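Local coordinates for intracellular protein transport protein USO1 (Saccharomyces cerevisiae S288c, PDB 6LSU), which tethers transport vesicles as a long coiled-coil homodimer and is required for protein transport from the ER to the Golgi, this chain being its globular head, at residues A[405-408]-A[409-413]; A[648-651]-A[652-656]. All coordinates share one frame; numbering follows the deposited sequence.

Contact 1 (A[405-408]-A[409-413])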
loop_
_atom_site.group_PDB
_atom_site.type_symbol
_atom_site.label_atom_id
_atom_site.label_comp_id
_atom_site.label_asym_id
_atom_site.label_seq_id
_atom_site.Cartn_x
_atom_site.Cartn_y
_atom_site.Cartn_z
ATOM N N VAL A 405 4.015 14.470 16.299
ATOM C CA VAL A 405 4.921 13.360 16.718
ATOM C C VAL A 405 4.367 12.710 18.000
ATOM O O VAL A 405 4.378 11.488 18.089
ATOM C CB VAL A 405 6.364 13.835 16.865
ATOM C CG1 VAL A 405 7.242 12.755 17.453
ATOM C CG2 VAL A 405 6.883 14.283 15.526
ATOM N N SER A 406 3.936 13.515 18.972
ATOM C CA SER A 406 3.234 13.045 20.197
ATOM C C SER A 406 2.041 12.131 19.842
ATOM O O SER A 406 2.011 10.987 20.364
ATOM C CB SER A 406 2.814 14.246 21.043
ATOM O OG SER A 406 3.984 14.863 21.565
ATOM N N ILE A 407 1.125 12.542 18.957
ATOM C CA ILE A 407 -0.043 11.686 18.559
ATOM C C ILE A 407 0.452 10.352 17.990
ATOM O O ILE A 407 -0.131 9.370 18.222
ATOM C CB ILE A 407 -0.975 12.377 17.566
ATOM C CG1 ILE A 407 -1.421 13.742 18.081
ATOM C CG2 ILE A 407 -2.197 11.496 17.264
ATOM C CD1 ILE A 407 -2.432 14.351 17.212
ATOM N N LEU A 408 1.497 10.347 17.192
ATOM C CA LEU A 408 1.993 9.101 16.594
ATOM C C LEU A 408 2.379 8.140 17.726
ATOM O O LEU A 408 1.958 7.014 17.715
ATOM C CB LEU A 408 3.174 9.403 15.668
ATOM C CG LEU A 408 2.783 10.094 14.371
ATOM C CD1 LEU A 408 4.019 10.356 13.534
ATOM C CD2 LEU A 408 1.815 9.270 13.532
ATOM N N ILE A 409 3.169 8.627 18.660
ATOM C CA ILE A 409 3.734 7.814 19.769
ATOM C C ILE A 409 2.584 7.336 20.629
ATOM O O ILE A 409 2.545 6.178 20.987
ATOM C CB ILE A 409 4.756 8.635 20.552
ATOM C CG1 ILE A 409 5.985 8.884 19.661
ATOM C CG2 ILE A 409 5.114 7.881 21.822
ATOM C CD1 ILE A 409 7.028 9.811 20.262
ATOM N N ASN A 410 1.613 8.207 20.828
ATOM C CA ASN A 410 0.459 7.852 21.647
ATOM C C ASN A 410 -0.321 6.751 20.930
ATOM O O ASN A 410 -0.732 5.785 21.584
ATOM C CB ASN A 410 -0.353 9.111 21.894
ATOM C CG ASN A 410 -1.600 8.734 22.627
ATOM O OD1 ASN A 410 -2.603 8.424 21.996
ATOM N ND2 ASN A 410 -1.441 8.643 23.927
ATOM N N TRP A 411 -0.570 6.903 19.647
ATOM C CA TRP A 411 -1.432 5.964 18.894
ATOM C C TRP A 411 -0.713 4.640 18.810
ATOM O O TRP A 411 -1.349 3.604 19.147
ATOM C CB TRP A 411 -1.768 6.483 17.499
ATOM C CG TRP A 411 -2.928 7.413 17.514
ATOM C CD1 TRP A 411 -3.407 8.113 18.571
ATOM C CD2 TRP A 411 -3.735 7.779 16.392
ATOM N NE1 TRP A 411 -4.466 8.893 18.186
ATOM C CE2 TRP A 411 -4.708 8.674 16.862
ATOM C CE3 TRP A 411 -3.747 7.404 15.054
ATOM C CZ2 TRP A 411 -5.646 9.244 16.027
ATOM C CZ3 TRP A 411 -4.700 7.946 14.233
ATOM C CH2 TRP A 411 -5.634 8.855 14.714
ATOM N N MET A 412 0.574 4.716 18.453
ATOM C CA MET A 412 1.450 3.533 18.359
ATOM C C MET A 412 1.330 2.701 19.652
ATOM O O MET A 412 1.206 1.433 19.523
ATOM C CB MET A 412 2.912 3.930 18.119
ATOM C CG MET A 412 3.693 2.750 17.669
ATOM S SD MET A 412 5.415 3.110 17.402
ATOM C CE MET A 412 5.744 3.989 18.912
ATOM N N LEU A 413 1.432 3.350 20.826
ATOM C CA LEU A 413 1.652 2.671 22.144
ATOM C C LEU A 413 0.315 2.274 22.768
ATOM O O LEU A 413 0.196 1.083 23.110
ATOM C CB LEU A 413 2.371 3.601 23.131
ATOM C CG LEU A 413 3.804 3.954 22.781
ATOM C CD1 LEU A 413 4.410 4.862 23.816
ATOM C CD2 LEU A 413 4.636 2.701 22.634
#
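Ile409 reaches back one helical turn to Val405: its CD1 lies 4.1 Å from Val405 CG1, and the two side chains cross obliquely. Ile409 CG1 stands beside its own backbone N (chi1 -68°), which places CG1 3.4 Å from Val405 O. Ile409 N donates to this same Val405 O at 3.2 Å. On another side of the helix Ile407 and Trp411 lie alongside each other. The branch methyl CG2 of Ile407 sits over one face of the Trp411 indole, 3.7 Å from the centroid of the five-membered ring and 16° off its normal, a CH-pi contact. Leu408 contributes mainly through its backbone, its O accepting from Met412 N at 2.8 Å, one of four successive i to i+4 bonds of a regular alpha-helix. Helix 404-414 belongs to ARM repeat 7 and directly follows strand 399-403. Leu408 turns to helices 421-435 and 354-366, touching Cys427, Leu430 and Leu359, while Met412 and Leu413 lean on helix 514-528. Ile407 rests on Val381 and Tyr383 of strand 380-384, and the Trp411 ring meets Phe346 edge-to-face.

Contact 2 (A[648-651]-A[652-656])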
loop_
_atom_site.group_PDB
_atom_site.type_symbol
_atom_site.label_atom_id
_atom_site.label_comp_id
_atom_site.label_asym_id
_atom_site.label_seq_id
_atom_site.Cartn_x
_atom_site.Cartn_y
_atom_site.Cartn_z
ATOM N N LYS A 648 36.526 -14.554 32.569
ATOM C CA LYS A 648 36.887 -15.983 32.819
ATOM C C LYS A 648 35.955 -16.523 33.925
ATOM O O LYS A 648 35.494 -17.687 33.814
ATOM C CB LYS A 648 38.391 -16.132 33.107
ATOM C CG LYS A 648 39.152 -14.831 33.386
ATOM C CD LYS A 648 40.593 -15.008 33.838
ATOM C CE LYS A 648 40.992 -14.045 34.942
ATOM N NZ LYS A 648 42.229 -14.482 35.634
ATOM N N GLU A 649 35.600 -15.699 34.921
ATOM C CA GLU A 649 34.649 -16.118 35.988
ATOM C C GLU A 649 33.267 -16.370 35.355
ATOM O O GLU A 649 32.603 -17.376 35.695
ATOM C CB GLU A 649 34.590 -15.079 37.112
ATOM C CG GLU A 649 34.602 -15.716 38.489
ATOM C CD GLU A 649 33.932 -14.941 39.613
ATOM O OE1 GLU A 649 33.472 -13.796 39.374
ATOM O OE2 GLU A 649 33.858 -15.500 40.731
ATOM N N TYR A 650 32.826 -15.493 34.449
ATOM C CA TYR A 650 31.481 -15.577 33.804
ATOM C C TYR A 650 31.463 -16.717 32.783
ATOM O O TYR A 650 30.432 -17.387 32.672
ATOM C CB TYR A 650 31.108 -14.260 33.128
ATOM C CG TYR A 650 29.784 -14.281 32.404
ATOM C CD1 TYR A 650 28.599 -14.206 33.105
ATOM C CD2 TYR A 650 29.715 -14.331 31.025
ATOM C CE1 TYR A 650 27.370 -14.203 32.465
ATOM C CE2 TYR A 650 28.501 -14.366 30.376
ATOM C CZ TYR A 650 27.319 -14.280 31.090
ATOM O OH TYR A 650 26.096 -14.315 30.472
ATOM N N PHE A 651 32.578 -16.950 32.101
ATOM C CA PHE A 651 32.781 -18.099 31.182
ATOM C C PHE A 651 32.587 -19.426 31.909
ATOM O O PHE A 651 31.835 -20.273 31.373
ATOM C CB PHE A 651 34.179 -18.114 30.561
ATOM C CG PHE A 651 34.392 -19.318 29.678
ATOM C CD1 PHE A 651 33.748 -19.411 28.458
ATOM C CD2 PHE A 651 35.216 -20.363 30.066
ATOM C CE1 PHE A 651 33.927 -20.519 27.636
ATOM C CE2 PHE A 651 35.397 -21.472 29.248
ATOM C CZ PHE A 651 34.754 -21.550 28.033
ATOM N N GLU A 652 33.280 -19.606 33.050
ATOM C CA GLU A 652 33.214 -20.847 33.884
ATOM C C GLU A 652 31.766 -21.002 34.360
ATOM O O GLU A 652 31.194 -22.087 34.236
ATOM C CB GLU A 652 34.180 -20.802 35.084
ATOM C CG GLU A 652 35.665 -20.764 34.729
ATOM C CD GLU A 652 36.329 -22.047 34.235
ATOM O OE1 GLU A 652 35.702 -23.121 34.286
ATOM O OE2 GLU A 652 37.490 -21.973 33.787
ATOM N N PHE A 653 31.192 -19.902 34.828
ATOM C CA PHE A 653 29.833 -19.848 35.413
ATOM C C PHE A 653 28.787 -20.310 34.396
ATOM O O PHE A 653 27.836 -20.999 34.793
ATOM C CB PHE A 653 29.574 -18.417 35.861
ATOM C CG PHE A 653 28.274 -18.218 36.582
ATOM C CD1 PHE A 653 27.098 -18.066 35.877
ATOM C CD2 PHE A 653 28.238 -18.145 37.961
ATOM C CE1 PHE A 653 25.910 -17.837 36.543
ATOM C CE2 PHE A 653 27.046 -17.916 38.624
ATOM C CZ PHE A 653 25.884 -17.767 37.912
ATOM N N ILE A 654 28.933 -19.898 33.131
ATOM C CA ILE A 654 28.015 -20.257 32.002
ATOM C C ILE A 654 28.317 -21.683 31.518
ATOM O O ILE A 654 27.375 -22.477 31.385
ATOM C CB ILE A 654 28.121 -19.211 30.863
ATOM C CG1 ILE A 654 27.411 -17.890 31.193
ATOM C CG2 ILE A 654 27.629 -19.780 29.554
ATOM C CD1 ILE A 654 26.229 -18.015 32.148
ATOM N N THR A 655 29.579 -22.008 31.245
ATOM C CA THR A 655 29.986 -23.308 30.649
ATOM C C THR A 655 29.733 -24.467 31.613
ATOM O O THR A 655 29.203 -25.484 31.150
ATOM C CB THR A 655 31.475 -23.331 30.304
ATOM O OG1 THR A 655 32.117 -22.699 31.415
ATOM C CG2 THR A 655 31.805 -22.610 29.017
ATOM N N LYS A 656 30.143 -24.343 32.882
ATOM C CA LYS A 656 29.941 -25.416 33.891
ATOM C C LYS A 656 28.432 -25.709 34.003
ATOM O O LYS A 656 28.068 -26.894 33.886
ATOM C CB LYS A 656 30.598 -25.062 35.234
ATOM C CG LYS A 656 32.117 -25.218 35.260
ATOM C CD LYS A 656 32.758 -24.799 36.581
ATOM C CE LYS A 656 34.272 -24.710 36.534
ATOM N NZ LYS A 656 34.911 -26.031 36.306
#
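Phe651 and Thr655, one turn apart on alpha-helix 647-658 of the largely helical C-terminal part of the globular head, pack methyl on ring. Thr655 CG2 lies over one face of the Phe651 phenyl group, 3.5 Å from its centroid and 25° off the normal, shifted toward the CE1 and CZ rim. With CG of Phe651 pointing opposite to its backbone N (chi1 177°), the ring extends alongside the next turn, where this methyl can cover it. A similar CH-pi pair joins Tyr650 and Ile654: CG1 of Ile654 stands over the phenol face, 3.8 Å from the centroid, with Tyr650 CZ as its nearest ring atom at 3.6 Å. Tyr650, Ile654 and Thr655 are buried in this tightly packed part, while Phe651 and Phe653 are partly exposed. Tyr650 and Phe653 both meet Phe645 edge-to-face and touch Ile607 of helix 604-614, and the hydroxyl of Tyr650 is hydrogen-bonded to Leu632 O in helix 622-637.

The solvent side is looser. Lys648, Glu649, Glu652 and Lys656 are exposed, and Lys648 extends its amine off the helix. Glu652, folded at its second torsion (chi2 -75°), brings OE1 to 3.6 Å from Lys656 NZ, a long salt bridge that should restrain the two chains only lightly. Regular backbone bonding continues beneath both sides, from Glu652 N to Lys648 O at 3.0 Å and then through the next three residues. The last of these bonds joins Thr655 N to Phe651 O at 2.8 Å.

Overall arrangement
Each contact is a single turn-to-turn step inside one helix, contact 1 in helix 404-414 and contact 2 in helix 647-658, so they share no secondary-structure element. Their centres are about 43 Å apart and they do not touch, although both belong to the globular head. Contact 1 is the more central, its centre about 21 Å from the centre of the chain, with none of its touching residues fully exposed; contact 2 lies about 50 Å out and mixes three buried residues with three exposed charged ones. Aliphatic-on-aromatic packing occurs in both, through an indole in the first and two six-membered rings in the second, but a salt bridge between side chains belongs to contact 2 alone.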